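Local coordinates for peptidoglycan synthetase penicillin-binding protein 3 (Bifidobacterium adolescentis, PDB 4YE5), which probably binds penicillin and, as a member of the transpeptidase family, probably cross-links peptidoglycan peptides at the cell membrane, at residues L258-D262 with S276-S280; F283-I288 with I503-S507; T321-A325 with S342-V348; E379-L384 with Y404-Q410; K421-P426 with A449-E455. All blocks are in the same frame, centred on the assembly; numbering follows the deposited sequence.

Contact 1 (L258-D262 with S276-S280); sequences LADSD and SRAVS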
# COMPACT_ATOMS: atom_id res chain seq x y z
N LEU A 258 -3.05 -5.68 -3.60
CA LEU A 258 -1.71 -5.41 -4.11
C LEU A 258 -0.81 -6.39 -3.39
O LEU A 258 -0.52 -6.22 -2.20
CB LEU A 258 -1.29 -3.97 -3.80
CG LEU A 258 0.08 -3.48 -4.29
CD1 LEU A 258 0.19 -3.68 -5.83
CD2 LEU A 258 0.30 -2.00 -3.93
N ALA A 259 -0.38 -7.41 -4.11
CA ALA A 259 0.12 -8.62 -3.46
C ALA A 259 1.43 -9.11 -4.05
O ALA A 259 1.72 -8.87 -5.22
CB ALA A 259 -0.94 -9.73 -3.57
N ASP A 260 2.23 -9.79 -3.22
CA ASP A 260 3.43 -10.44 -3.72
C ASP A 260 3.52 -11.85 -3.14
O ASP A 260 2.75 -12.21 -2.24
CB ASP A 260 4.70 -9.62 -3.41
CG ASP A 260 4.92 -9.42 -1.91
OD1 ASP A 260 4.93 -10.41 -1.15
OD2 ASP A 260 5.06 -8.25 -1.50
N SER A 261 4.41 -12.66 -3.69
CA SER A 261 4.56 -14.06 -3.29
C SER A 261 5.43 -14.23 -2.05
O SER A 261 5.64 -15.36 -1.60
CB SER A 261 5.20 -14.86 -4.43
OG SER A 261 6.40 -14.21 -4.81
N ASP A 262 5.98 -13.16 -1.50
CA ASP A 262 6.79 -13.36 -0.29
C ASP A 262 5.87 -13.49 0.91
O ASP A 262 4.75 -13.00 0.90
CB ASP A 262 7.76 -12.21 -0.08
CG ASP A 262 8.67 -12.02 -1.27
OD1 ASP A 262 9.38 -12.99 -1.62
OD2 ASP A 262 8.63 -10.93 -1.89
N SER A 276 7.15 -4.12 0.08
CA SER A 276 6.63 -5.23 -0.69
C SER A 276 7.25 -5.17 -2.07
O SER A 276 7.35 -4.09 -2.67
CB SER A 276 5.12 -5.11 -0.85
OG SER A 276 4.66 -6.05 -1.82
N ARG A 277 7.65 -6.32 -2.60
CA ARG A 277 8.14 -6.36 -3.98
C ARG A 277 7.12 -5.78 -4.99
O ARG A 277 7.50 -5.18 -5.98
CB ARG A 277 8.49 -7.79 -4.38
CG ARG A 277 9.25 -7.84 -5.68
CD ARG A 277 9.48 -9.27 -6.13
NE ARG A 277 10.02 -10.12 -5.07
CZ ARG A 277 11.32 -10.24 -4.78
NH1 ARG A 277 12.23 -9.53 -5.45
NH2 ARG A 277 11.69 -11.06 -3.82
N ALA A 278 5.82 -5.99 -4.75
CA ALA A 278 4.79 -5.39 -5.61
C ALA A 278 4.92 -3.86 -5.69
O ALA A 278 4.69 -3.26 -6.74
CB ALA A 278 3.37 -5.80 -5.13
N VAL A 279 5.30 -3.23 -4.58
CA VAL A 279 5.50 -1.78 -4.56
C VAL A 279 6.78 -1.34 -5.27
O VAL A 279 6.78 -0.38 -6.04
CB VAL A 279 5.52 -1.23 -3.08
CG1 VAL A 279 5.95 0.24 -3.02
CG2 VAL A 279 4.16 -1.41 -2.41
N SER A 280 7.89 -2.05 -5.00
CA SER A 280 9.21 -1.58 -5.46
C SER A 280 9.68 -2.05 -6.84
O SER A 280 10.43 -1.35 -7.52
CB SER A 280 10.29 -1.97 -4.43
OG SER A 280 10.27 -3.37 -4.20
O HOH W 1 2.03 -6.25 -1.04
O HOH W 2 8.28 -8.72 -0.97
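Leu258 and Ala278 form the packed end of this contact. Leu258 CD1 lies 3.9 Å from Ala278 CB, and its other methyl, CD2, is 4.2 Å from Val279 CG2. The Leu258 and Val279 side chains cross at about a right angle. CG of Leu258 stands anti to the backbone N (chi1 -178°), which carries both methyls to the short helix 277-280. Ala278 CB also rests 3.5 Å from the carbonyl Ala259 O. Strand 255-260 is an edge strand of the five-stranded sheet of the transpeptidase domain, and Ile244 of the next strand touches both Asp260 and Ala278.

The other end is polar and looser. Asp262 is exposed and forms a long salt bridge, OD2 to Arg277 NE at 3.6 Å. The two planar groups are turned 54° apart. Trp242 makes a cation-pi contact with the same arginine. Between the two ends, Asp260 OD1 accepts from Asp262 N at 3.0 Å, an Asx turn that folds the chain after the strand. One water accepts a hydrogen bond from Arg277 N at 3.0 Å. Another links Leu258 O to Ser276 OG. The polar link between strand and helix start thus rests partly on water and partly on a long salt bridge.

Contact 2 (F283-I288 with I503-S507); sequences FEPGSI and ISDYS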
# COMPACT_ATOMS: atom_id res chain seq x y z
N PHE A 283 10.31 -2.88 -14.15
CA PHE A 283 10.65 -3.78 -15.24
C PHE A 283 10.13 -3.17 -16.53
O PHE A 283 9.21 -2.33 -16.51
CB PHE A 283 9.96 -5.14 -15.03
CG PHE A 283 8.49 -5.02 -14.67
CD1 PHE A 283 7.51 -4.99 -15.65
CD2 PHE A 283 8.10 -4.89 -13.34
CE1 PHE A 283 6.16 -4.87 -15.31
CE2 PHE A 283 6.75 -4.78 -12.98
CZ PHE A 283 5.78 -4.76 -13.96
N GLU A 284 10.69 -3.61 -17.66
CA GLU A 284 10.14 -3.24 -18.95
C GLU A 284 8.86 -4.01 -19.11
O GLU A 284 8.82 -5.21 -18.81
CB GLU A 284 11.12 -3.58 -20.09
CG GLU A 284 12.41 -2.76 -20.08
CD GLU A 284 13.43 -3.32 -21.07
OE1 GLU A 284 13.84 -4.50 -20.91
OE2 GLU A 284 13.82 -2.59 -22.00
N PRO A 285 7.80 -3.33 -19.60
CA PRO A 285 6.50 -4.00 -19.73
C PRO A 285 6.41 -4.90 -20.97
O PRO A 285 5.47 -5.67 -21.05
CB PRO A 285 5.52 -2.83 -19.84
CG PRO A 285 6.32 -1.75 -20.54
CD PRO A 285 7.73 -1.90 -19.95
N GLY A 286 7.36 -4.80 -21.90
CA GLY A 286 7.28 -5.59 -23.12
C GLY A 286 6.02 -5.27 -23.93
O GLY A 286 5.52 -4.14 -23.90
N SER A 287 5.47 -6.28 -24.61
CA SER A 287 4.40 -6.07 -25.60
C SER A 287 3.12 -5.42 -25.04
O SER A 287 2.36 -4.80 -25.78
CB SER A 287 4.10 -7.39 -26.33
OG SER A 287 3.11 -7.22 -27.35
N ILE A 288 2.88 -5.52 -23.73
CA ILE A 288 1.76 -4.79 -23.14
C ILE A 288 1.89 -3.29 -23.44
O ILE A 288 0.90 -2.59 -23.64
CB ILE A 288 1.66 -5.03 -21.59
CG1 ILE A 288 1.70 -6.54 -21.32
CG2 ILE A 288 0.38 -4.35 -21.01
CD1 ILE A 288 1.32 -6.95 -19.90
N ILE A 503 10.66 -11.78 -17.07
CA ILE A 503 9.37 -11.77 -16.42
C ILE A 503 8.34 -12.11 -17.48
O ILE A 503 8.56 -11.85 -18.67
CB ILE A 503 9.03 -10.40 -15.83
CG1 ILE A 503 9.30 -9.31 -16.86
CG2 ILE A 503 9.87 -10.15 -14.57
CD1 ILE A 503 8.42 -8.14 -16.76
N SER A 504 7.25 -12.73 -17.03
CA SER A 504 6.02 -12.89 -17.79
C SER A 504 5.01 -11.92 -17.18
O SER A 504 4.74 -11.99 -15.98
CB SER A 504 5.50 -14.32 -17.60
OG SER A 504 4.18 -14.52 -18.09
N ASP A 505 4.45 -11.01 -17.99
CA ASP A 505 3.43 -10.10 -17.48
C ASP A 505 2.15 -10.23 -18.27
O ASP A 505 2.15 -10.69 -19.42
CB ASP A 505 3.90 -8.63 -17.34
CG ASP A 505 4.34 -7.99 -18.67
OD1 ASP A 505 4.36 -8.66 -19.70
OD2 ASP A 505 4.70 -6.77 -18.66
N TYR A 506 1.05 -9.85 -17.64
CA TYR A 506 -0.25 -10.06 -18.25
C TYR A 506 -1.21 -9.15 -17.53
O TYR A 506 -1.20 -9.10 -16.31
CB TYR A 506 -0.68 -11.53 -18.08
CG TYR A 506 -1.71 -12.03 -19.09
CD1 TYR A 506 -3.09 -11.78 -18.92
CD2 TYR A 506 -1.32 -12.77 -20.21
CE1 TYR A 506 -4.05 -12.27 -19.87
CE2 TYR A 506 -2.27 -13.25 -21.15
CZ TYR A 506 -3.62 -13.00 -20.97
OH TYR A 506 -4.55 -13.47 -21.91
N SER A 507 -2.01 -8.40 -18.28
CA SER A 507 -2.94 -7.49 -17.68
C SER A 507 -4.29 -7.65 -18.38
O SER A 507 -4.38 -7.61 -19.61
CB SER A 507 -2.42 -6.05 -17.76
OG SER A 507 -3.27 -5.17 -17.05
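This contact belongs to the probable active-site region of the transpeptidase domain, where the loop leading into helix 290-299 lies against strand 501-510 of the five-stranded sheet. Ile503 CD1 reaches the Phe283 ring obliquely, 3.5 Å from Phe283 CD1. The two side chains cross at about a right angle. Both take the torsion that puts the branch between the backbone N and the carbonyl carbon (chi1 47° for Phe283, 48° for CG1 of Ile503). The same Ile503 methyl also lies 3.6 Å from the carbonyl Glu284 O. Val522 of strand 517-524 touches both Phe283 and Ile503 and extends this apolar cluster.

The loop carries Ser287, which with Lys290 and Lys486 fits the SxxK and K(T/S)G pattern of penicillin-binding proteins. Ser287 OG is hydrogen-bonded to both lysines, consistent with the nucleophile of that pattern.

Asp505 is the buried polar group beneath this loop. Its OD2 comes within 2.7 Å of Pro285 O. Two oxygens this close suggest that the carboxyl group probably holds a proton. Ile288 comes from the opposite direction and sets its CD1 methyl 3.4 Å from Asp505 CG. That methyl continues along the strand, 3.7 Å from Tyr506 N and 4.4 Å from Ser507 CB. Leu411 of helix 408-419 touches both Ile288 and Asp505, while Ser507 OG bonds to Thr520 OG1 on the next strand.

Contact 3 (T321-A325 with S342-V348); sequences TYKDA and SSNVGMV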
# COMPACT_ATOMS: atom_id res chain seq x y z
N THR A 321 17.89 -3.34 -37.50
CA THR A 321 17.03 -4.45 -37.86
C THR A 321 16.17 -4.90 -36.68
O THR A 321 16.67 -5.10 -35.57
CB THR A 321 17.83 -5.63 -38.43
OG1 THR A 321 18.34 -5.27 -39.72
CG2 THR A 321 16.95 -6.87 -38.58
N TYR A 322 14.87 -5.02 -36.93
CA TYR A 322 13.93 -5.45 -35.90
C TYR A 322 13.27 -6.77 -36.27
O TYR A 322 12.94 -7.01 -37.43
CB TYR A 322 12.87 -4.37 -35.64
CG TYR A 322 13.48 -3.03 -35.33
CD1 TYR A 322 13.78 -2.66 -34.02
CD2 TYR A 322 13.78 -2.13 -36.36
CE1 TYR A 322 14.35 -1.44 -33.74
CE2 TYR A 322 14.34 -0.90 -36.09
CZ TYR A 322 14.63 -0.56 -34.78
OH TYR A 322 15.20 0.67 -34.52
N LYS A 323 13.09 -7.64 -35.27
CA LYS A 323 12.52 -8.96 -35.49
C LYS A 323 11.37 -9.22 -34.52
O LYS A 323 11.34 -8.67 -33.42
CB LYS A 323 13.59 -10.04 -35.30
CG LYS A 323 14.62 -10.08 -36.40
CD LYS A 323 15.55 -11.29 -36.27
CE LYS A 323 16.38 -11.51 -37.53
NZ LYS A 323 17.37 -10.42 -37.76
N ASP A 324 10.43 -10.06 -34.94
CA ASP A 324 9.41 -10.55 -34.01
C ASP A 324 9.98 -11.76 -33.27
O ASP A 324 10.99 -12.32 -33.70
CB ASP A 324 8.11 -10.88 -34.74
CG ASP A 324 7.35 -9.62 -35.18
OD1 ASP A 324 7.66 -8.53 -34.65
OD2 ASP A 324 6.44 -9.72 -36.05
N ALA A 325 9.33 -12.16 -32.19
CA ALA A 325 9.80 -13.26 -31.36
C ALA A 325 9.86 -14.57 -32.13
O ALA A 325 10.66 -15.45 -31.83
CB ALA A 325 8.90 -13.41 -30.14
N SER A 342 1.41 -9.46 -31.18
CA SER A 342 2.60 -8.93 -30.53
C SER A 342 3.73 -8.64 -31.54
O SER A 342 4.89 -8.90 -31.27
CB SER A 342 3.12 -9.91 -29.46
OG SER A 342 2.10 -10.23 -28.52
N SER A 343 3.40 -8.07 -32.68
CA SER A 343 4.42 -7.88 -33.71
C SER A 343 5.17 -6.55 -33.56
O SER A 343 4.65 -5.48 -33.91
CB SER A 343 3.81 -7.97 -35.10
OG SER A 343 4.75 -7.62 -36.10
N ASN A 344 6.39 -6.65 -33.05
CA ASN A 344 7.32 -5.53 -33.00
C ASN A 344 7.50 -4.94 -34.38
O ASN A 344 7.54 -3.72 -34.55
CB ASN A 344 8.69 -6.00 -32.50
CG ASN A 344 8.62 -6.64 -31.14
OD1 ASN A 344 7.70 -6.36 -30.37
ND2 ASN A 344 9.59 -7.49 -30.83
N VAL A 345 7.63 -5.82 -35.37
CA VAL A 345 7.90 -5.39 -36.73
C VAL A 345 6.71 -4.57 -37.23
O VAL A 345 6.88 -3.48 -37.75
CB VAL A 345 8.19 -6.58 -37.66
CG1 VAL A 345 8.22 -6.12 -39.12
CG2 VAL A 345 9.52 -7.26 -37.27
N GLY A 346 5.50 -5.07 -37.01
CA GLY A 346 4.30 -4.32 -37.36
C GLY A 346 4.24 -2.94 -36.71
O GLY A 346 3.82 -1.97 -37.34
N MSE A 347 4.66 -2.85 -35.45
CA MSE A 347 4.64 -1.58 -34.73
C MSE A 347 5.61 -0.59 -35.35
O MSE A 347 5.32 0.60 -35.49
CB MSE A 347 4.97 -1.77 -33.25
CG MSE A 347 3.90 -2.48 -32.42
SE MSE A 347 2.20 -1.53 -32.42
CE MSE A 347 2.59 -0.05 -31.21
N VAL A 348 6.79 -1.07 -35.71
CA VAL A 348 7.78 -0.22 -36.39
C VAL A 348 7.25 0.30 -37.72
O VAL A 348 7.38 1.49 -38.02
CB VAL A 348 9.10 -0.97 -36.60
CG1 VAL A 348 10.01 -0.23 -37.60
CG2 VAL A 348 9.77 -1.20 -35.24
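Asp324 turns its carboxylate toward the start of helix 344-350 and uses both oxygens there. OD1 accepts from Val345 N at 2.8 Å, with a nearly straight N-H...O angle of 170°. OD2 accepts from Ser343 OG at 2.7 Å. Both donors come from the syn side and lie somewhat out of the carboxylate plane. CG of Asp324 stands anti to its carbonyl carbon (chi1 -73°), which brings the acid over the first turn. OD2 has a further partner in His328 NE2. Three partners, Val345 N, Ser343 OG and His328 NE2, thus hold the carboxylate, and its negative charge probably suits the positive end of the helix.

Ser343 passes the link inward. Its OG also accepts from Gly346 N at 2.8 Å, so the hydroxyl both gives to Asp324 and caps the helix. Asn344 ND2 makes a weak bond of 3.3 Å to Lys323 O. The OD1 of Asn344 is held by Lys290 NZ.

The valines face the strand. Val345 CG2 sits 3.4 Å from the carbonyl Tyr322 O. The apolar contact is made by Val348. Its CG2 lies over one face of the Tyr322 ring, offset toward the rim and 4.1 Å from Tyr322 CG, and the two side chains cross at about a right angle. The hydroxyl of Tyr322 bonds to Asn396.

Ser343 is the N-cap of the helix, with Asp324 as a second acceptor from the loop just after strand 320-323. The segment Ser342-Ser343-Asn344 matches the SxN motif of penicillin-binding proteins, consistent with its closeness to Ser287 and Lys290.

Contact 4 (E379-L384 with Y404-Q410); sequences ESEGVL and YTVNVMQ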
# COMPACT_ATOMS: atom_id res chain seq x y z
N GLU A 379 8.46 3.05 -3.34
CA GLU A 379 7.91 3.10 -4.68
C GLU A 379 8.82 3.91 -5.61
O GLU A 379 9.25 5.00 -5.24
CB GLU A 379 6.53 3.77 -4.63
CG GLU A 379 5.84 3.86 -5.96
CD GLU A 379 4.54 4.67 -5.91
OE1 GLU A 379 4.02 4.93 -4.80
OE2 GLU A 379 4.07 5.07 -6.98
N SER A 380 9.09 3.40 -6.81
CA SER A 380 9.90 4.14 -7.79
C SER A 380 9.01 4.88 -8.80
O SER A 380 7.85 4.51 -8.99
CB SER A 380 10.82 3.17 -8.54
OG SER A 380 11.45 3.81 -9.64
N GLU A 381 9.55 5.89 -9.48
CA GLU A 381 8.79 6.54 -10.54
C GLU A 381 8.97 5.82 -11.88
O GLU A 381 8.32 6.17 -12.86
CB GLU A 381 9.16 8.02 -10.68
CG GLU A 381 8.81 8.84 -9.45
CD GLU A 381 9.22 10.30 -9.58
OE1 GLU A 381 10.03 10.62 -10.47
OE2 GLU A 381 8.72 11.12 -8.78
N GLY A 382 9.86 4.84 -11.92
CA GLY A 382 10.17 4.16 -13.16
C GLY A 382 11.06 5.03 -14.02
O GLY A 382 11.40 6.15 -13.64
N VAL A 383 11.42 4.55 -15.20
CA VAL A 383 12.34 5.30 -16.05
C VAL A 383 11.76 5.45 -17.45
O VAL A 383 11.40 4.47 -18.08
CB VAL A 383 13.72 4.62 -16.14
CG1 VAL A 383 14.63 5.37 -17.11
CG2 VAL A 383 14.37 4.54 -14.77
N LEU A 384 11.66 6.69 -17.91
CA LEU A 384 11.34 6.97 -19.30
C LEU A 384 12.19 8.16 -19.72
O LEU A 384 11.94 9.29 -19.27
CB LEU A 384 9.86 7.30 -19.45
CG LEU A 384 9.47 7.78 -20.86
CD1 LEU A 384 9.66 6.67 -21.91
CD2 LEU A 384 8.03 8.32 -20.88
N TYR A 404 12.18 1.45 -21.46
CA TYR A 404 11.63 2.24 -20.36
C TYR A 404 11.07 1.25 -19.36
O TYR A 404 10.82 0.11 -19.72
CB TYR A 404 10.55 3.22 -20.82
CG TYR A 404 9.25 2.61 -21.36
CD1 TYR A 404 8.17 2.36 -20.50
CD2 TYR A 404 9.08 2.37 -22.72
CE1 TYR A 404 6.97 1.85 -20.99
CE2 TYR A 404 7.87 1.85 -23.21
CZ TYR A 404 6.82 1.59 -22.34
OH TYR A 404 5.63 1.09 -22.82
N THR A 405 10.91 1.66 -18.11
CA THR A 405 10.47 0.71 -17.09
C THR A 405 9.26 1.22 -16.34
O THR A 405 9.06 2.44 -16.23
CB THR A 405 11.54 0.48 -16.03
OG1 THR A 405 11.78 1.73 -15.36
CG2 THR A 405 12.84 -0.06 -16.66
N VAL A 406 8.47 0.29 -15.80
CA VAL A 406 7.26 0.62 -15.06
C VAL A 406 7.19 -0.22 -13.78
O VAL A 406 7.85 -1.25 -13.69
CB VAL A 406 6.02 0.26 -15.90
CG1 VAL A 406 6.11 0.92 -17.28
CG2 VAL A 406 5.91 -1.28 -16.05
N ASN A 407 6.41 0.21 -12.79
CA ASN A 407 6.02 -0.72 -11.74
C ASN A 407 4.63 -1.25 -12.02
O ASN A 407 3.97 -0.80 -12.98
CB ASN A 407 6.15 -0.12 -10.32
CG ASN A 407 5.40 1.18 -10.17
OD1 ASN A 407 4.22 1.28 -10.53
ND2 ASN A 407 6.08 2.20 -9.66
N VAL A 408 4.18 -2.22 -11.23
CA VAL A 408 2.90 -2.83 -11.51
C VAL A 408 1.73 -1.84 -11.39
O VAL A 408 0.73 -1.97 -12.12
CB VAL A 408 2.67 -4.13 -10.65
CG1 VAL A 408 2.36 -3.81 -9.20
CG2 VAL A 408 1.55 -4.99 -11.26
N MSE A 409 1.84 -0.84 -10.51
CA MSE A 409 0.76 0.12 -10.33
C MSE A 409 0.62 1.02 -11.57
O MSE A 409 -0.49 1.35 -12.02
CB MSE A 409 0.97 1.00 -9.08
CG MSE A 409 0.97 0.25 -7.76
SE MSE A 409 2.73 -0.48 -7.31
CE MSE A 409 3.68 1.16 -6.77
N GLN A 410 1.76 1.46 -12.10
CA GLN A 410 1.76 2.30 -13.30
C GLN A 410 1.23 1.53 -14.51
O GLN A 410 0.44 2.06 -15.30
CB GLN A 410 3.18 2.76 -13.60
CG GLN A 410 3.72 3.78 -12.60
CD GLN A 410 5.18 4.07 -12.86
OE1 GLN A 410 5.94 3.16 -13.18
NE2 GLN A 410 5.58 5.34 -12.74
O HOH W 3 5.25 5.17 -9.35
O HOH W 4 8.28 0.92 -7.78
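Backbone and hydroxyl bonds pair Val383 with Thr405. Thr405 N donates to Val383 O at 2.9 Å, in the carbonyl plane. Val383 N is held by Thr405 OG1 at 2.8 Å and more weakly by Thr405 O. The threonine hydroxyl lies between its own N and carbonyl carbon (chi1 62°), within reach of that amide.

The Gln410 amide binds the turn before it. Gln410 NE2 donates to Glu381 O at 2.9 Å, approaching from above the carbonyl plane. It also bonds to Gln370 O. Gln410 OE1 accepts from Asn407 N, while Asn407 OD1 accepts from Gln410 N, a capping box that starts helix 408-419. Ser380 OG accepts from Gly382 N in an ST turn.

Water completes the polar set. One water joins Asn407 ND2 to Glu379 OE2, which also bonds to Thr372. A second accepts from Ser380 N and Asn407 ND2.

Leu384 and Tyr404 are the apolar pair. Their side chains lie side by side, pointing the same way, with Leu384 CD1 3.7 Å from Tyr404 CB. Separately, selenomethionine Met409 packs CE along the extended Glu379 side chain, 3.6 Å from Glu379 CG.

The loop thus fastens to the start of helix 408-419. Leu384 packs on helix 356-365, and Met409 reaches Met246 of strand 242-249.

Contact 5 (K421-P426 with A449-E455); sequences KGVKKP and ATRVIDE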
# COMPACT_ATOMS: atom_id res chain seq x y z
N LYS A 421 -12.88 4.30 -20.58
CA LYS A 421 -13.32 5.24 -21.62
C LYS A 421 -12.29 6.32 -21.95
O LYS A 421 -12.66 7.41 -22.38
CB LYS A 421 -14.67 5.87 -21.23
CG LYS A 421 -15.81 4.85 -21.11
CD LYS A 421 -17.03 5.44 -20.45
CE LYS A 421 -18.24 4.55 -20.67
NZ LYS A 421 -19.43 5.11 -19.98
N GLY A 422 -11.01 6.01 -21.73
CA GLY A 422 -9.94 6.92 -22.12
C GLY A 422 -9.50 7.90 -21.05
O GLY A 422 -8.69 8.80 -21.31
N VAL A 423 -10.05 7.73 -19.85
CA VAL A 423 -9.80 8.64 -18.73
C VAL A 423 -8.87 7.96 -17.72
O VAL A 423 -9.05 6.79 -17.37
CB VAL A 423 -11.12 9.06 -18.04
CG1 VAL A 423 -10.84 9.84 -16.74
CG2 VAL A 423 -11.99 9.90 -19.00
N LYS A 424 -7.84 8.68 -17.30
CA LYS A 424 -6.95 8.17 -16.25
C LYS A 424 -7.25 8.88 -14.93
O LYS A 424 -7.21 10.11 -14.85
CB LYS A 424 -5.47 8.39 -16.61
CG LYS A 424 -4.50 7.80 -15.56
CD LYS A 424 -3.08 7.66 -16.09
CE LYS A 424 -2.38 9.00 -16.23
NZ LYS A 424 -2.14 9.65 -14.92
N LYS A 425 -7.57 8.09 -13.91
CA LYS A 425 -7.73 8.63 -12.56
C LYS A 425 -6.49 8.42 -11.71
O LYS A 425 -5.74 7.48 -11.92
CB LYS A 425 -8.92 7.98 -11.87
CG LYS A 425 -10.27 8.51 -12.35
CD LYS A 425 -11.36 8.11 -11.37
CE LYS A 425 -12.66 8.77 -11.71
NZ LYS A 425 -13.75 8.13 -10.94
N PRO A 426 -6.28 9.30 -10.72
CA PRO A 426 -5.23 8.96 -9.75
C PRO A 426 -5.67 7.70 -8.99
O PRO A 426 -6.84 7.59 -8.63
CB PRO A 426 -5.20 10.18 -8.82
CG PRO A 426 -6.57 10.80 -8.96
CD PRO A 426 -6.98 10.55 -10.38
N ALA A 449 -8.57 13.55 -12.51
CA ALA A 449 -8.84 12.73 -13.67
C ALA A 449 -8.44 13.51 -14.93
O ALA A 449 -8.71 14.70 -15.03
CB ALA A 449 -10.31 12.36 -13.72
N THR A 450 -7.78 12.84 -15.87
CA THR A 450 -7.43 13.51 -17.12
C THR A 450 -7.81 12.63 -18.30
O THR A 450 -7.67 11.41 -18.23
CB THR A 450 -5.91 13.80 -17.21
OG1 THR A 450 -5.19 12.57 -17.33
CG2 THR A 450 -5.43 14.53 -15.96
N ARG A 451 -8.24 13.24 -19.39
CA ARG A 451 -8.49 12.44 -20.58
C ARG A 451 -7.17 12.16 -21.29
O ARG A 451 -6.46 13.10 -21.67
CB ARG A 451 -9.45 13.15 -21.55
CG ARG A 451 -9.63 12.37 -22.89
CD ARG A 451 -10.96 12.70 -23.60
NE ARG A 451 -12.11 12.46 -22.73
CZ ARG A 451 -12.62 11.26 -22.45
NH1 ARG A 451 -12.08 10.16 -22.98
NH2 ARG A 451 -13.66 11.16 -21.64
N VAL A 452 -6.87 10.88 -21.51
CA VAL A 452 -5.64 10.49 -22.21
C VAL A 452 -5.89 10.36 -23.71
O VAL A 452 -5.07 10.80 -24.53
CB VAL A 452 -5.06 9.17 -21.63
CG1 VAL A 452 -3.81 8.76 -22.40
CG2 VAL A 452 -4.73 9.33 -20.14
N ILE A 453 -7.02 9.75 -24.07
CA ILE A 453 -7.42 9.52 -25.46
C ILE A 453 -8.94 9.66 -25.57
O ILE A 453 -9.64 9.58 -24.55
CB ILE A 453 -7.06 8.08 -25.94
CG1 ILE A 453 -7.47 7.05 -24.88
CG2 ILE A 453 -5.55 7.96 -26.24
CD1 ILE A 453 -7.19 5.60 -25.28
N ASP A 454 -9.43 9.84 -26.79
CA ASP A 454 -10.87 9.89 -27.01
C ASP A 454 -11.51 8.58 -26.57
O ASP A 454 -10.89 7.52 -26.66
CB ASP A 454 -11.19 10.13 -28.49
CG ASP A 454 -10.78 11.50 -28.98
OD1 ASP A 454 -10.29 12.34 -28.19
OD2 ASP A 454 -10.98 11.75 -30.19
N GLU A 455 -12.75 8.66 -26.10
CA GLU A 455 -13.53 7.47 -25.74
C GLU A 455 -13.66 6.49 -26.91
O GLU A 455 -13.62 5.27 -26.75
CB GLU A 455 -14.91 7.88 -25.22
CG GLU A 455 -15.80 6.70 -24.84
CD GLU A 455 -17.10 7.13 -24.15
OE1 GLU A 455 -17.15 8.22 -23.53
OE2 GLU A 455 -18.09 6.38 -24.26
O HOH W 5 -19.75 7.72 -22.23
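Lys421 runs alongside Glu455, both chains pointing the same way, with Lys421 CB 3.9 Å from Glu455 CG. Their charged ends do not touch. A water accepts weakly from Lys421 NZ and donates to Glu455 OE2. The carbonyl of Lys421 takes a stronger partner, Arg451 NH1 at 2.9 Å. This oxygen lies at the guanidinium edge, near its plane. The same NH1 also donates to Ile453 O, so two carbonyls fix the rotation of the group. A bend in the arginine chain at chi3 (-55°) turns it back toward both.

Gly422 packs closely against Ile453, whose CG1 lies 3.7 Å from Gly422 CA. Gly422 O accepts from Val452 N at 2.8 Å, with a weak second bond from Ile453 N.

Val423 pairs with Arg451 as a non-hydrogen-bonded pair of a two-stranded antiparallel sheet. Its CG2 methyl lies over one face of the guanidinium, 3.4 Å from Arg451 NH2. CG1 meets Ala449 CB instead.

Lys424 and Thr450 form the hydrogen-bonded pair, with bonds in both directions between their backbones. Lys424 CB rests 3.7 Å from Val452 CG2, and Val417 of helix 408-419 touches both residues. Lys425 turns away and bonds through NZ to Gln251 O. Pro426 ends the segment with CD near Ala449 N.

The chemistry is mainly that of neutral backbone acceptors. Arg451 serves two carbonyls while Val423 covers one face, and the Lys421-Glu455 charges probably interact only at a distance, with water between them.

All five contacts lie in the transpeptidase domain. Contact 1 comes first in the chain, and contact 2 opens soon after it. Contacts 3, 4 and 5 then follow one another within the long span between the two segments of contact 2. Contacts 1 and 2 share the five-stranded sheet, with centres 16 Å apart. Contact 4 touches both: Met409 packs on helix 277-280, and Val406 meets Phe283. Contact 3 meets contact 2 where Ser342 nears Ser287, bringing together the probable active-site motifs. Contact 5 touches none of the others, but strand 423-424 follows helix 408-419 of contact 4. Sheet, helices and probable catalytic loops are thus joined in one domain.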